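Local coordinates for protein carbonic anhydrase (Sordaria macrospora, PDB 4O1K) that catalyses the reversible hydration of carbon dioxide to bicarbonate as a zinc-dependent, tetrameric beta-class carbonic anhydrase, at residues A[179-183]-A[210-214]. Sequence-based numbering, arbitrary orientation. Where two conformers were deposited one is given.
Sequences LQQSY and FETIL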
loop_
_atom_site.group_PDB
_atom_site.type_symbol
_atom_site.label_atom_id
_atom_site.label_comp_id
_atom_site.label_asym_id
_atom_site.label_seq_id
_atom_site.Cartn_x
_atom_site.Cartn_y
_atom_site.Cartn_z
ATOM N N LEU A 179 5.108 -4.214 18.595
ATOM C CA LEU A 179 4.800 -3.509 19.845
ATOM C C LEU A 179 4.435 -4.476 20.962
ATOM O O LEU A 179 4.985 -4.398 22.070
ATOM C CB LEU A 179 3.645 -2.515 19.668
ATOM C CG LEU A 179 3.493 -1.912 21.068
ATOM C CD1 LEU A 179 3.907 -0.475 21.110
ATOM C CD2 LEU A 179 2.150 -2.155 21.746
ATOM N N GLN A 180 3.514 -5.397 20.682
ATOM C CA GLN A 180 3.051 -6.312 21.728
ATOM C C GLN A 180 4.152 -7.236 22.235
ATOM O O GLN A 180 4.307 -7.425 23.446
ATOM C CB GLN A 180 1.841 -7.137 21.263
ATOM C CG GLN A 180 1.264 -7.971 22.402
ATOM C CD GLN A 180 0.089 -8.825 21.983
ATOM O OE1 GLN A 180 -0.132 -9.905 22.535
ATOM N NE2 GLN A 180 -0.682 -8.340 21.015
ATOM N N GLN A 181 4.912 -7.810 21.309
ATOM C CA GLN A 181 6.020 -8.688 21.676
ATOM C C GLN A 181 7.038 -7.947 22.539
ATOM O O GLN A 181 7.382 -8.410 23.639
ATOM C CB GLN A 181 6.689 -9.260 20.424
ATOM C CG GLN A 181 5.837 -10.307 19.686
ATOM C CD GLN A 181 6.271 -10.503 18.245
ATOM O OE1 GLN A 181 6.875 -9.614 17.638
ATOM N NE2 GLN A 181 5.958 -11.664 17.685
ATOM N N SER A 182 7.502 -6.795 22.054
ATOM C CA SER A 182 8.467 -6.003 22.816
ATOM C C SER A 182 7.923 -5.634 24.191
ATOM O O SER A 182 8.634 -5.745 25.199
ATOM C CB SER A 182 8.887 -4.742 22.041
ATOM O OG SER A 182 10.008 -4.125 22.668
ATOM N N TYR A 183 6.664 -5.212 24.253
ATOM C CA TYR A 183 6.099 -4.798 25.530
ATOM C C TYR A 183 6.007 -5.953 26.524
ATOM O O TYR A 183 6.344 -5.796 27.711
ATOM C CB TYR A 183 4.739 -4.123 25.367
ATOM C CG TYR A 183 4.293 -3.490 26.662
ATOM C CD1 TYR A 183 3.313 -4.082 27.456
ATOM C CD2 TYR A 183 4.894 -2.326 27.119
ATOM C CE1 TYR A 183 2.924 -3.508 28.654
ATOM C CE2 TYR A 183 4.517 -1.751 28.315
ATOM C CZ TYR A 183 3.536 -2.337 29.074
ATOM O OH TYR A 183 3.168 -1.750 30.265
ATOM N N PHE A 210 -2.767 3.343 27.921
ATOM C CA PHE A 210 -2.049 2.386 27.082
ATOM C C PHE A 210 -2.316 0.927 27.458
ATOM O O PHE A 210 -2.568 0.088 26.594
ATOM C CB PHE A 210 -0.554 2.725 27.109
ATOM C CG PHE A 210 0.339 1.639 26.594
ATOM C CD1 PHE A 210 0.216 1.165 25.296
ATOM C CD2 PHE A 210 1.334 1.120 27.406
ATOM C CE1 PHE A 210 1.056 0.166 24.828
ATOM C CE2 PHE A 210 2.174 0.130 26.951
ATOM C CZ PHE A 210 2.039 -0.353 25.659
ATOM N N GLU A 211 -2.296 0.643 28.751
ATOM C CA GLU A 211 -2.508 -0.713 29.245
ATOM C C GLU A 211 -3.892 -1.285 28.896
ATOM O O GLU A 211 -4.005 -2.440 28.487
ATOM C CB GLU A 211 -2.278 -0.746 30.756
ATOM C CG GLU A 211 -0.909 -0.219 31.180
ATOM C CD GLU A 211 0.155 -1.305 31.208
ATOM O OE1 GLU A 211 -0.178 -2.475 30.916
ATOM O OE2 GLU A 211 1.323 -0.989 31.526
ATOM N N THR A 212 -4.937 -0.472 29.035
ATOM C CA THR A 212 -6.301 -0.928 28.749
ATOM C C THR A 212 -6.562 -1.122 27.253
ATOM O O THR A 212 -7.312 -2.018 26.849
ATOM C CB THR A 212 -7.370 0.020 29.361
ATOM O OG1 THR A 212 -7.365 1.280 28.681
ATOM C CG2 THR A 212 -7.086 0.258 30.817
ATOM N N ILE A 213 -5.938 -0.294 26.420
ATOM C CA ILE A 213 -6.073 -0.468 24.977
ATOM C C ILE A 213 -5.527 -1.830 24.611
ATOM O O ILE A 213 -6.161 -2.596 23.876
ATOM C CB ILE A 213 -5.299 0.602 24.189
ATOM C CG1 ILE A 213 -6.023 1.940 24.266
ATOM C CG2 ILE A 213 -5.160 0.189 22.751
ATOM C CD1 ILE A 213 -5.234 3.077 23.639
ATOM N N LEU A 214 -4.359 -2.127 25.165
ATOM C CA LEU A 214 -3.679 -3.386 24.910
ATOM C C LEU A 214 -4.546 -4.569 25.359
ATOM O O LEU A 214 -4.649 -5.578 24.646
ATOM C CB LEU A 214 -2.312 -3.391 25.607
ATOM C CG LEU A 214 -1.433 -4.644 25.547
ATOM C CD1 LEU A 214 -1.113 -5.046 24.110
ATOM C CD2 LEU A 214 -0.151 -4.438 26.345
#
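Phe210 drives the edge of its ring against one face of Tyr183, a T-shaped pair with centroids 4.8 Å apart and planes at 85°. The bump is Phe210 CE2, 3.3 Å from Tyr183 CE2 and set off toward the rim of the tyrosine ring. Another part of the phenylalanine edge receives Leu179, whose CD2 lies 4.0 Å from Phe210 CE1, so the ring fills the hollow between two side chains one helical turn apart. Leu214, a turn beyond Phe210, adds a second bump: its CD2 meets Tyr183 CD1 obliquely at 3.7 Å, while CD1 rests against the aliphatic CG of Gln180. With CG anti to the backbone N (chi1 -170°), Tyr183 reaches across to the other helix, and Tyr183 OH donates a hydrogen bond to Glu211 OE2 at 2.4 Å, so short that the exact length is doubtful, the carboxylate lying at the ring's edge. A bend at chi2 brings the glutamate back to this hydroxyl from an exposed position. Cutting Phe210 back to an alanine is likely to open a gap between Leu179 and Tyr183 and leave the tyrosine face without its aromatic partner. The axes of segments 179-183 and 210-214 come no nearer than 12.7 Å, so long side chains rather than backbones bridge the space. Gln180 turns its amide to the C-terminal tail, bonding to Leu223 N and Tyr221 O. Strand 190-197 of the central sheet lines the aromatic pair, Val190 touching both rings and Ile191 meeting Leu179 and Phe210; Val174 packs helix 154-174 against Leu179, Phe210 and Leu214.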